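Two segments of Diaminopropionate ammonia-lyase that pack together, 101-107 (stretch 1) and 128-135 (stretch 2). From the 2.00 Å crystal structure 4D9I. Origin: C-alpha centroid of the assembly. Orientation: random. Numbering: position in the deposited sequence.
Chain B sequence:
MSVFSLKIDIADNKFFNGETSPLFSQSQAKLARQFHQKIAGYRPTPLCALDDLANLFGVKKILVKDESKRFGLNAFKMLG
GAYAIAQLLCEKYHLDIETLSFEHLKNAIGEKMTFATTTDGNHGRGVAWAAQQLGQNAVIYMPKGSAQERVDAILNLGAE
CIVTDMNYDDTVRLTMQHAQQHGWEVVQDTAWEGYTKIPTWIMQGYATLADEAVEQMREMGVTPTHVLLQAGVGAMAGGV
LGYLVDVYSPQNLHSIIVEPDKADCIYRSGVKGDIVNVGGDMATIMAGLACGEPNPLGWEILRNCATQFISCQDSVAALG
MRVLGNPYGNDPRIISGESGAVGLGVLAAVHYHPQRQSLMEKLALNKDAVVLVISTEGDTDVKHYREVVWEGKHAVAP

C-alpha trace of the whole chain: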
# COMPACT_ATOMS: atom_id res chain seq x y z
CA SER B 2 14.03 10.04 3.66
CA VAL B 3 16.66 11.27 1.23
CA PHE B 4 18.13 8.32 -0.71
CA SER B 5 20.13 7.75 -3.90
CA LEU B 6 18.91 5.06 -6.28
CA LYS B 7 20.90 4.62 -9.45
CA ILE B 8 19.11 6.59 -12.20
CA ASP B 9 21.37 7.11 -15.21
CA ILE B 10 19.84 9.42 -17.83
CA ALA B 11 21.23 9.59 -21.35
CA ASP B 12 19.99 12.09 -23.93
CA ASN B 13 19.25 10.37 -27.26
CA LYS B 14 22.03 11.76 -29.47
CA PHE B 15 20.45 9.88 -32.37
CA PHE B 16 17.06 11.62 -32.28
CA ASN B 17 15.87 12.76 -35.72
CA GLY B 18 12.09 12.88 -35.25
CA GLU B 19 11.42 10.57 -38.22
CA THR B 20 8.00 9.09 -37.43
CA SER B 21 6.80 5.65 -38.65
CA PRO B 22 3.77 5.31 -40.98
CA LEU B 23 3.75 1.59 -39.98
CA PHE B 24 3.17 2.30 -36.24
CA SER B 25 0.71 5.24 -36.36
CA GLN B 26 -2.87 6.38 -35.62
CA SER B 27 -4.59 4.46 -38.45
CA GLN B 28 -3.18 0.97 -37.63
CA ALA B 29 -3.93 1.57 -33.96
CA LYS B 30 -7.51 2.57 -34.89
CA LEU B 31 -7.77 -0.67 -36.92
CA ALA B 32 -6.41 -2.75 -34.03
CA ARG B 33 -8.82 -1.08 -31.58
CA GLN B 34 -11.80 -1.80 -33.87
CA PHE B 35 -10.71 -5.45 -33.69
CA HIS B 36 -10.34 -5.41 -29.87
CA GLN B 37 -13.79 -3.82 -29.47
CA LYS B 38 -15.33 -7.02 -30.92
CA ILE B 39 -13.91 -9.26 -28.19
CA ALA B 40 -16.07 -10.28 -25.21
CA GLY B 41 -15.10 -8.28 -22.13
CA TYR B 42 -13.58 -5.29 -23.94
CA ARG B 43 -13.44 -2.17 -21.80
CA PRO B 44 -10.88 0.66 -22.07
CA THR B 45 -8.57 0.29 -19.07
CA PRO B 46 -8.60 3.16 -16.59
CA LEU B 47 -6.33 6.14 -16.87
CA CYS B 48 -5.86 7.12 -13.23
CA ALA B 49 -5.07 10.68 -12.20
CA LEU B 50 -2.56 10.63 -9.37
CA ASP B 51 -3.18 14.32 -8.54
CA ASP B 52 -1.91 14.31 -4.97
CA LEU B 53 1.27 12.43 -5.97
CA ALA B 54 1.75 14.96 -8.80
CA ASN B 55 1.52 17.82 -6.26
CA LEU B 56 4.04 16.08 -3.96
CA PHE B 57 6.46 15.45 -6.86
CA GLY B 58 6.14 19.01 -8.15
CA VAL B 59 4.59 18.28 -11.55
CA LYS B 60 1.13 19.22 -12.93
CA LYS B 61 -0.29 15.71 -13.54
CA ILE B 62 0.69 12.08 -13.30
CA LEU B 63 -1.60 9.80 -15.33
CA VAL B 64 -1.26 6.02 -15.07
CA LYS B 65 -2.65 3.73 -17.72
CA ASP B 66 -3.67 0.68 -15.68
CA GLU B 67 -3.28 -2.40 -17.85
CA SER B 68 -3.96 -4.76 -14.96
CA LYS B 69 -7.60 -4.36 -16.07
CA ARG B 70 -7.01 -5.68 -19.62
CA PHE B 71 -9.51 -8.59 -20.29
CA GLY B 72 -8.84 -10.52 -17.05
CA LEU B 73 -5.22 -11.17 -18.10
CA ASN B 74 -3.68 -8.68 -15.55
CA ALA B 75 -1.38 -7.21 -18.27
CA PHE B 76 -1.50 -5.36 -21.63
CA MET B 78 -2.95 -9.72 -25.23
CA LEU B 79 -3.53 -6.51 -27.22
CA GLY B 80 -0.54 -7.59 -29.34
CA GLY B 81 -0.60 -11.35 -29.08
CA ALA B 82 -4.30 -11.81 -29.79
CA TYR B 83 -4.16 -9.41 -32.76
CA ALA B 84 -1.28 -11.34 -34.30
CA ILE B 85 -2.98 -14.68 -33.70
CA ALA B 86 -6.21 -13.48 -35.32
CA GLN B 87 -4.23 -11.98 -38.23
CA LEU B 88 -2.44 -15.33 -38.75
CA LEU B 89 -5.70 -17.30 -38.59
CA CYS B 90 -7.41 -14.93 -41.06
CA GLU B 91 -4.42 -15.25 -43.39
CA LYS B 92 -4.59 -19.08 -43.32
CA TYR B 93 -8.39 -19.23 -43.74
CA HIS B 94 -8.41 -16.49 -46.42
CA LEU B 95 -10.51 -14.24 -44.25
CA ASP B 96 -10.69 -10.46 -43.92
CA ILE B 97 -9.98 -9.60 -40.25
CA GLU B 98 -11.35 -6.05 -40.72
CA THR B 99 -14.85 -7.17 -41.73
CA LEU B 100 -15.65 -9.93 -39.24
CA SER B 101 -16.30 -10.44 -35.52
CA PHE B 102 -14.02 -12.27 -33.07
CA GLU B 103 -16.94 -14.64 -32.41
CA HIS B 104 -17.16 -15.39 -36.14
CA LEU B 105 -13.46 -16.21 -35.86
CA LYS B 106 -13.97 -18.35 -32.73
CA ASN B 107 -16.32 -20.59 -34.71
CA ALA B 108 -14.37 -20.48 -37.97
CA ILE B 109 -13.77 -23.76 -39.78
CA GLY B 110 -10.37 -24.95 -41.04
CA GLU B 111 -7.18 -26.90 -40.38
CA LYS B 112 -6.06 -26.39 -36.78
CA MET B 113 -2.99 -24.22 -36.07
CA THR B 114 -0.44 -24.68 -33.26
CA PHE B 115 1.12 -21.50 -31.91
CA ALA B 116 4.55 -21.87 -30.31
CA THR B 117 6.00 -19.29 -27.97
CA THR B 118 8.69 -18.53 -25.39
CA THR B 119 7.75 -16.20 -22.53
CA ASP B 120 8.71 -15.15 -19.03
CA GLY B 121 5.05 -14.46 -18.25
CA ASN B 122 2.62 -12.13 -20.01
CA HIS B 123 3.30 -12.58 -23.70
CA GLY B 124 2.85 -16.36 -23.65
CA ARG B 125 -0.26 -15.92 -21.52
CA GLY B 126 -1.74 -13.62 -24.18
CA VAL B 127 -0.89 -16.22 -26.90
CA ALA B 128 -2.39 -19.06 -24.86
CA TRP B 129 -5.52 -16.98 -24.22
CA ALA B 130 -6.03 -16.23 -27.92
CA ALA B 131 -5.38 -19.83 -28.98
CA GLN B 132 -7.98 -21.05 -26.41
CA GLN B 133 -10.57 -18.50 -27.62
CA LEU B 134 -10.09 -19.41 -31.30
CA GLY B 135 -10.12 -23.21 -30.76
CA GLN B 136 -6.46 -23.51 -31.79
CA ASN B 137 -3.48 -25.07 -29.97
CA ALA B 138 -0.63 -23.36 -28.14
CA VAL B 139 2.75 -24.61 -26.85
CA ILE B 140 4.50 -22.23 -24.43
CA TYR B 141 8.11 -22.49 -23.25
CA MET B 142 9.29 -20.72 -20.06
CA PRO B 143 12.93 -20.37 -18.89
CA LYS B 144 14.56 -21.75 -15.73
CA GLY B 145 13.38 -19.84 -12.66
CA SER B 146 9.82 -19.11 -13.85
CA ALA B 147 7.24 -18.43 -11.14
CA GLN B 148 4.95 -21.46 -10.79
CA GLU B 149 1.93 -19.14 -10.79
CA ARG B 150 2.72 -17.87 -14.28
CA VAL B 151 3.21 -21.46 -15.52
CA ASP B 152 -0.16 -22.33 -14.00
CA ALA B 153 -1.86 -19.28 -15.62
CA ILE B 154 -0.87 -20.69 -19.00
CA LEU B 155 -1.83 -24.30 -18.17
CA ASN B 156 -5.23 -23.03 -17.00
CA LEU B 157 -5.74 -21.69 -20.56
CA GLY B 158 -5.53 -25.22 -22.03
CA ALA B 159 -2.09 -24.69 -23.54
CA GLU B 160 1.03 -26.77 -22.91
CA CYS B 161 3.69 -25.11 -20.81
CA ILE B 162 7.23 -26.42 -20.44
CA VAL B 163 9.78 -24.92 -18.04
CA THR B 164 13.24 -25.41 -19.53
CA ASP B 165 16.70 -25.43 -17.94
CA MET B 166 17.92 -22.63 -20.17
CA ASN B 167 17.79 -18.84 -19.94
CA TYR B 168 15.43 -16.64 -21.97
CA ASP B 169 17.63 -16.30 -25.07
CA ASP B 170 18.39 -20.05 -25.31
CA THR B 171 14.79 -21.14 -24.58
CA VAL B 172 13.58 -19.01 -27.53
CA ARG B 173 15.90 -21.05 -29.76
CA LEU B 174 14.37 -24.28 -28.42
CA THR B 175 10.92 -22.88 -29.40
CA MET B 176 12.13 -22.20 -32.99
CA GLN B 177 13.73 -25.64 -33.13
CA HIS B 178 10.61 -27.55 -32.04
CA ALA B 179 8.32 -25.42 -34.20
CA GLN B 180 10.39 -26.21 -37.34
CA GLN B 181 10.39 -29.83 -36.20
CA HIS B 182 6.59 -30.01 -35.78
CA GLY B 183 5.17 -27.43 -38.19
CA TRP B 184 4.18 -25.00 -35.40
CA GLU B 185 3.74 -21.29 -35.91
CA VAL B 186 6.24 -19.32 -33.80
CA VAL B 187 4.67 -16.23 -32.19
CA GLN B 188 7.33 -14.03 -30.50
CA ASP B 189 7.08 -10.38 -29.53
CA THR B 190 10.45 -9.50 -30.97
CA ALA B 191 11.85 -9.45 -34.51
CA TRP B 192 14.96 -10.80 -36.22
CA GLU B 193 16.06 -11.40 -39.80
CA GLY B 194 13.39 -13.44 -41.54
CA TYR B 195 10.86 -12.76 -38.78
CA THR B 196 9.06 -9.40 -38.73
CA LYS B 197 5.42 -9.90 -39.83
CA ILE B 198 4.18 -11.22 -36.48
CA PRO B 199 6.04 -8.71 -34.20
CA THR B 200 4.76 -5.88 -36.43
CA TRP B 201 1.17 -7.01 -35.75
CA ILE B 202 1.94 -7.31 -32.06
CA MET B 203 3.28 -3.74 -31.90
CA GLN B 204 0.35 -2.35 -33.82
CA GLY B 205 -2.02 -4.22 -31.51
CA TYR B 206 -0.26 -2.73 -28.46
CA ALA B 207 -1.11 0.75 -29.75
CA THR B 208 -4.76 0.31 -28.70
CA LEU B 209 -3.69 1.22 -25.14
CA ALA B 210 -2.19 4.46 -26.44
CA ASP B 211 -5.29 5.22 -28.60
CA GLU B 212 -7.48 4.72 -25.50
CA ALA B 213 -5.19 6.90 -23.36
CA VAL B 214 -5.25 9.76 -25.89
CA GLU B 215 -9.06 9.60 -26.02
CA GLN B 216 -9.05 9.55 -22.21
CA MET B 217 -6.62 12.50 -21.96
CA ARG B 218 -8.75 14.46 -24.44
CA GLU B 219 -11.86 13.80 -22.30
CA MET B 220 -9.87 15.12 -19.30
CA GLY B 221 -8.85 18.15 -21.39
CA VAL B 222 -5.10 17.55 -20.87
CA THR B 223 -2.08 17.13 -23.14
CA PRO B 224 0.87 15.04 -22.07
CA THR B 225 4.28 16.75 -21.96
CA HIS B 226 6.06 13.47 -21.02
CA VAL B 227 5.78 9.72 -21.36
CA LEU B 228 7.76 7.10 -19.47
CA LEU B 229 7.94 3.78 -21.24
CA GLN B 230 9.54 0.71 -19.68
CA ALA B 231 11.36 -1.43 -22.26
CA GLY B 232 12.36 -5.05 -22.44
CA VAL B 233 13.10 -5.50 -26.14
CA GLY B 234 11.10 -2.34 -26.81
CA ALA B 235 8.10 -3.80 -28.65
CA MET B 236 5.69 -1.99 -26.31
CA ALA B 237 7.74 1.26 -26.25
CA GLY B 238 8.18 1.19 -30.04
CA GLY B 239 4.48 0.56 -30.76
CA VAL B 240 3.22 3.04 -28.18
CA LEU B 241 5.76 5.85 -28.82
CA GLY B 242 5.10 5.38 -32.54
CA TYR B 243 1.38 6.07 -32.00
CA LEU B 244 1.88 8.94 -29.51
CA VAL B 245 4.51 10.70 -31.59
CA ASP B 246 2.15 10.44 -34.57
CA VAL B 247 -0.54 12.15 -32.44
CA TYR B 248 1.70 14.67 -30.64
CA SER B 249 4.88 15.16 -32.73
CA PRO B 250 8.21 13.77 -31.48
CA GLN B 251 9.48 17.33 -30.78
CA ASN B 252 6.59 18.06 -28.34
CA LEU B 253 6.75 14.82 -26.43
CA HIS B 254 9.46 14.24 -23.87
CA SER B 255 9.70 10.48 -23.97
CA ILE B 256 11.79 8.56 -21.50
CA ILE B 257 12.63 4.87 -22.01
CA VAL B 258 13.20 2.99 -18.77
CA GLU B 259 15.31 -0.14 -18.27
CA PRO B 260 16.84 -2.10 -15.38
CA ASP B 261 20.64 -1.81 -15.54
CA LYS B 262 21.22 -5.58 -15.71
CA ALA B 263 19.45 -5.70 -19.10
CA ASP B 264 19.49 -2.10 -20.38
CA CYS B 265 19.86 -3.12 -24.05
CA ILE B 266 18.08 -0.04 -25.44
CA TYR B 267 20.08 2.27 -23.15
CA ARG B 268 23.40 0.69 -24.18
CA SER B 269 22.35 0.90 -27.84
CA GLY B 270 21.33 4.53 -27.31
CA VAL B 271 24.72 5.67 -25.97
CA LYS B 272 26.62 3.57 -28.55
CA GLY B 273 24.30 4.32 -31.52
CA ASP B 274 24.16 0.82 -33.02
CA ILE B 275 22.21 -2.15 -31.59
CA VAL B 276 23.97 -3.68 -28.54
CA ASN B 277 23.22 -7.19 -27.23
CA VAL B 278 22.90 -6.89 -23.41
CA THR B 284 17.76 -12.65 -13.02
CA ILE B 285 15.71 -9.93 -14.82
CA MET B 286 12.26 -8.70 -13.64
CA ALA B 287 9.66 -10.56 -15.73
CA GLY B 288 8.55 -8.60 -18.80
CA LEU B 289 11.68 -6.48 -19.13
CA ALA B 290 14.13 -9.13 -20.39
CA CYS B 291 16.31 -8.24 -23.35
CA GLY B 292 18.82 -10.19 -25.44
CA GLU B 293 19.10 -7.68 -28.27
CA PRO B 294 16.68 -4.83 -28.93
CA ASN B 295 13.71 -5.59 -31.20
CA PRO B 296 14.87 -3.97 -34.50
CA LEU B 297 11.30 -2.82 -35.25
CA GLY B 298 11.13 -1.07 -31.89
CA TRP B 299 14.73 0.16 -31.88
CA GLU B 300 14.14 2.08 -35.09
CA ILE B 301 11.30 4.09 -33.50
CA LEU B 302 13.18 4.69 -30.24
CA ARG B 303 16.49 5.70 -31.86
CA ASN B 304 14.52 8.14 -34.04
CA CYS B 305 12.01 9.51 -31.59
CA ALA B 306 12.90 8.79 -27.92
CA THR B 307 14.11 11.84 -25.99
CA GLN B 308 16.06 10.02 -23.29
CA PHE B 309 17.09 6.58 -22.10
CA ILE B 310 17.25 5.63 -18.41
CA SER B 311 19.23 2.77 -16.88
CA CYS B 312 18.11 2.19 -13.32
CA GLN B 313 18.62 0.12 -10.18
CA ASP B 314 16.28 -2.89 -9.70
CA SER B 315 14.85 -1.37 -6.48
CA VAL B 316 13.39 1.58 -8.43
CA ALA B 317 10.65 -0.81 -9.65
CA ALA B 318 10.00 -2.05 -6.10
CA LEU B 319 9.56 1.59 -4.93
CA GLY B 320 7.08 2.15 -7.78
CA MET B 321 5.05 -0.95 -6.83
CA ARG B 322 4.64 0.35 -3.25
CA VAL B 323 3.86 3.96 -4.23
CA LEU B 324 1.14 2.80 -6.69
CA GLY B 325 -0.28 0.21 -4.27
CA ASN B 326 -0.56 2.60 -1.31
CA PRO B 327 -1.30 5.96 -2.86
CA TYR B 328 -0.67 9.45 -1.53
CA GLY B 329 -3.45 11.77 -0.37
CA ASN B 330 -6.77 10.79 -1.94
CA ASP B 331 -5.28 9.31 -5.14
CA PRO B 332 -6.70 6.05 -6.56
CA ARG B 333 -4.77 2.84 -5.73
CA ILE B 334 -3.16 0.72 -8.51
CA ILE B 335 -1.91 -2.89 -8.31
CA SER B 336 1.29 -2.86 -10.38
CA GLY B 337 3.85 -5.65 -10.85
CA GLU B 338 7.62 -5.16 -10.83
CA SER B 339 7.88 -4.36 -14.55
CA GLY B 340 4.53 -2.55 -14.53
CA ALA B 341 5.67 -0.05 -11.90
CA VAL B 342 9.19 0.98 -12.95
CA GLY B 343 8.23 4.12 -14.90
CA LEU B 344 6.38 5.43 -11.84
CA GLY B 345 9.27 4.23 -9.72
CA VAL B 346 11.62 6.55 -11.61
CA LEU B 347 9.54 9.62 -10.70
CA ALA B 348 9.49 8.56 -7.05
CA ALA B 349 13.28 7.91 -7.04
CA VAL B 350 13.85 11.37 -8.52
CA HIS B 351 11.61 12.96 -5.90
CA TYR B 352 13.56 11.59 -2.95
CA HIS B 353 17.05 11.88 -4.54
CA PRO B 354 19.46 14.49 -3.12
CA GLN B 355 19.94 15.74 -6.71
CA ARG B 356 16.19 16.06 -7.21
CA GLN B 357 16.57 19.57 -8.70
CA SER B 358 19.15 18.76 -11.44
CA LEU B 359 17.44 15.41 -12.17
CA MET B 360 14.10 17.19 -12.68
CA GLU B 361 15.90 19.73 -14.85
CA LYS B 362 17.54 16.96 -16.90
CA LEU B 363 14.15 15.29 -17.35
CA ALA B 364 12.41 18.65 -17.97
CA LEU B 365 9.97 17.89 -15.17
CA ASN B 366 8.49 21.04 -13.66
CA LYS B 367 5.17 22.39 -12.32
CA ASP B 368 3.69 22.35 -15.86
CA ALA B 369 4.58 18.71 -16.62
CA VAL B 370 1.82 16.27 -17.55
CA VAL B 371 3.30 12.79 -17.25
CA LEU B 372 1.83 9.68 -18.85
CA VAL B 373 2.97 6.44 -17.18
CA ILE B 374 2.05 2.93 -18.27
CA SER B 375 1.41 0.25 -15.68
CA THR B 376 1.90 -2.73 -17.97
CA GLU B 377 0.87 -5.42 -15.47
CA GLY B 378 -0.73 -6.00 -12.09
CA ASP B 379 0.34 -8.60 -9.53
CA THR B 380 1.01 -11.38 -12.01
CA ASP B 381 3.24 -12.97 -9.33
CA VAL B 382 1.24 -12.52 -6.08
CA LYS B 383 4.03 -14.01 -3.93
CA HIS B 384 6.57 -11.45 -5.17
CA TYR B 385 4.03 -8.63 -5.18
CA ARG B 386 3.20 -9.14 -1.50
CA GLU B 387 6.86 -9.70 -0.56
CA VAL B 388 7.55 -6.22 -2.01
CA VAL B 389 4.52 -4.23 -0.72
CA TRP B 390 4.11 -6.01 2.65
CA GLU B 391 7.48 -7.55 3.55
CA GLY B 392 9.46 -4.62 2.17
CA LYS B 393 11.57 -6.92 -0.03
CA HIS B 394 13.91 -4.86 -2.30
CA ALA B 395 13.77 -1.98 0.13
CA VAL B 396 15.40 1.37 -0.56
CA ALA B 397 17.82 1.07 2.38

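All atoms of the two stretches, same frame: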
# COMPACT_ATOMS: atom_id res chain seq x y z
N SER B 101 -16.36 -10.48 -36.98
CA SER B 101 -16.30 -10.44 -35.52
C SER B 101 -15.34 -11.51 -35.00
O SER B 101 -15.08 -12.51 -35.68
CB SER B 101 -17.69 -10.64 -34.92
OG SER B 101 -18.29 -11.85 -35.36
N PHE B 102 -14.85 -11.31 -33.78
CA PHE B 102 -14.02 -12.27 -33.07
C PHE B 102 -14.78 -13.57 -32.84
O PHE B 102 -14.18 -14.65 -32.92
CB PHE B 102 -13.58 -11.66 -31.73
CG PHE B 102 -12.47 -12.41 -31.05
CD1 PHE B 102 -12.73 -13.21 -29.93
CD2 PHE B 102 -11.16 -12.31 -31.49
CE1 PHE B 102 -11.70 -13.89 -29.29
CE2 PHE B 102 -10.12 -12.99 -30.85
CZ PHE B 102 -10.39 -13.77 -29.74
N GLU B 103 -16.08 -13.47 -32.57
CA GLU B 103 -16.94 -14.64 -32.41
C GLU B 103 -17.09 -15.42 -33.72
O GLU B 103 -17.10 -16.65 -33.70
CB GLU B 103 -18.32 -14.26 -31.86
CG GLU B 103 -19.28 -15.44 -31.74
CD GLU B 103 -20.43 -15.19 -30.79
OE1 GLU B 103 -20.60 -14.04 -30.32
OE2 GLU B 103 -21.18 -16.15 -30.51
N HIS B 104 -17.19 -14.71 -34.84
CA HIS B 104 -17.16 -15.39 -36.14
C HIS B 104 -15.87 -16.15 -36.29
O HIS B 104 -15.87 -17.27 -36.80
CB HIS B 104 -17.35 -14.41 -37.29
CG HIS B 104 -18.79 -14.00 -37.50
ND1 HIS B 104 -19.14 -12.72 -37.73
CD2 HIS B 104 -19.97 -14.74 -37.51
CE1 HIS B 104 -20.48 -12.64 -37.87
NE2 HIS B 104 -20.99 -13.88 -37.74
N LEU B 105 -14.77 -15.55 -35.84
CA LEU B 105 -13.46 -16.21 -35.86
C LEU B 105 -13.40 -17.42 -34.94
O LEU B 105 -12.90 -18.48 -35.33
CB LEU B 105 -12.32 -15.24 -35.50
CG LEU B 105 -11.55 -14.55 -36.63
CD1 LEU B 105 -10.44 -13.68 -36.07
CD2 LEU B 105 -10.99 -15.57 -37.61
N LYS B 106 -13.90 -17.26 -33.71
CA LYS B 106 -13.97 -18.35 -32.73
C LYS B 106 -14.53 -19.63 -33.35
O LYS B 106 -13.96 -20.72 -33.19
CB LYS B 106 -14.79 -17.95 -31.50
CG LYS B 106 -14.12 -16.91 -30.60
CD LYS B 106 -14.95 -16.61 -29.35
CE LYS B 106 -14.77 -17.70 -28.30
NZ LYS B 106 -15.79 -17.62 -27.23
N ASN B 107 -15.63 -19.48 -34.09
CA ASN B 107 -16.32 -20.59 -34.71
C ASN B 107 -15.95 -20.84 -36.17
O ASN B 107 -16.66 -21.55 -36.87
CB ASN B 107 -17.83 -20.39 -34.59
CG ASN B 107 -18.30 -20.39 -33.14
OD1 ASN B 107 -18.08 -21.36 -32.41
ND2 ASN B 107 -18.93 -19.30 -32.73
N ALA B 128 -1.61 -17.93 -25.32
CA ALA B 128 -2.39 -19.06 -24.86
C ALA B 128 -3.88 -18.69 -24.81
O ALA B 128 -4.74 -19.47 -25.21
CB ALA B 128 -1.90 -19.51 -23.50
N TRP B 129 -4.16 -17.48 -24.33
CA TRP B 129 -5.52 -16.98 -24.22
C TRP B 129 -6.17 -16.93 -25.59
O TRP B 129 -7.30 -17.41 -25.76
CB TRP B 129 -5.53 -15.60 -23.54
CG TRP B 129 -6.90 -15.01 -23.48
CD1 TRP B 129 -7.85 -15.15 -22.47
CD2 TRP B 129 -7.55 -14.19 -24.51
NE1 TRP B 129 -9.01 -14.50 -22.79
CE2 TRP B 129 -8.90 -13.89 -24.00
CE3 TRP B 129 -7.17 -13.72 -25.76
CZ2 TRP B 129 -9.79 -13.12 -24.72
CZ3 TRP B 129 -8.09 -12.95 -26.49
CH2 TRP B 129 -9.37 -12.66 -25.97
N ALA B 130 -5.49 -16.34 -26.57
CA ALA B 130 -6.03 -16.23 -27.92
C ALA B 130 -6.24 -17.58 -28.59
O ALA B 130 -7.29 -17.82 -29.19
CB ALA B 130 -5.15 -15.34 -28.78
N ALA B 131 -5.24 -18.46 -28.48
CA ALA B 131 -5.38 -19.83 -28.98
C ALA B 131 -6.62 -20.52 -28.40
O ALA B 131 -7.39 -21.14 -29.16
CB ALA B 131 -4.12 -20.65 -28.70
N GLN B 132 -6.81 -20.43 -27.08
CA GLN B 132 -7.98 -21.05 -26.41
C GLN B 132 -9.29 -20.50 -26.98
O GLN B 132 -10.16 -21.26 -27.38
CB GLN B 132 -7.94 -20.87 -24.88
CG GLN B 132 -8.92 -21.78 -24.12
CD GLN B 132 -9.02 -21.46 -22.62
OE1 GLN B 132 -8.74 -20.35 -22.18
NE2 GLN B 132 -9.46 -22.45 -21.84
N GLN B 133 -9.41 -19.17 -27.02
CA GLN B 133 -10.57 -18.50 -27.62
C GLN B 133 -10.90 -18.98 -29.05
O GLN B 133 -12.06 -19.24 -29.38
CB GLN B 133 -10.33 -16.98 -27.63
CG GLN B 133 -10.39 -16.34 -26.25
CD GLN B 133 -11.76 -16.45 -25.60
OE1 GLN B 133 -11.88 -16.87 -24.46
NE2 GLN B 133 -12.79 -16.07 -26.34
N LEU B 134 -9.87 -19.09 -29.89
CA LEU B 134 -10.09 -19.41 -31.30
C LEU B 134 -10.13 -20.92 -31.61
O LEU B 134 -10.22 -21.32 -32.78
CB LEU B 134 -9.06 -18.69 -32.18
CG LEU B 134 -9.17 -17.16 -32.14
CD1 LEU B 134 -8.24 -16.53 -33.16
CD2 LEU B 134 -10.61 -16.69 -32.33
N GLY B 135 -10.08 -21.74 -30.57
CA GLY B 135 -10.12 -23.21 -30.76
C GLY B 135 -8.88 -23.77 -31.43
O GLY B 135 -8.93 -24.80 -32.11

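What forms the apolar heart of the contact? It is the end of L134, whose CD2 methyl sits in a pocket made by three residues of the first helix. L134 CD2 lies 3.9 Å from F102 CZ, 3.9 Å from L105 CB and 3.6 Å from K106 N. The CA-to-CB bond of L134 points sideways, but its m,t rotamer brings the branched end nearer. A leucine suits this place because a compact, greasy tip can touch ring, aliphatic carbon and backbone at once. F102, L105 and L134 are all buried, and L134 has the largest area covered by the partner stretch.

How does the F102 ring serve several neighbours? With chi1 at t, it reaches across to the second helix. L134 CD2 stands over one face, 4.2 Å from the centroid of the F102 ring, in a CH-pi contact. Q133 CB approaches the edge, 3.8 Å from F102 CE1. The W129 six-membered ring is nearly parallel, with planes at 16°, but slid apart so that the two barely overlap; F102 CZ and W129 CH2 come within 4.1 Å. Phenylalanine suits this site by offering broad apolar surface.

How do the two long polar side chains meet? K106 CE lies 3.2 Å from Q133 NE2. K106 NZ is 3.5 Å from Q133 NE2, but both are donors and no hydrogen bond joins them. The near part of the lysine also touches the leucine, K106 CG lying 3.9 Å from L134 CD2. K106 is exposed, which suits its charge; Q133 combines an aliphatic CB against the ring with a polar amide beside K106.

Do polar bonds tie the stretches together? No hydrogen bond crosses between them, so packing carries the contact, burying 326 Å² in total. Polar bonding instead orders each stretch internally: S101 OG caps the first helix by accepting from H104 N at 3.1 Å.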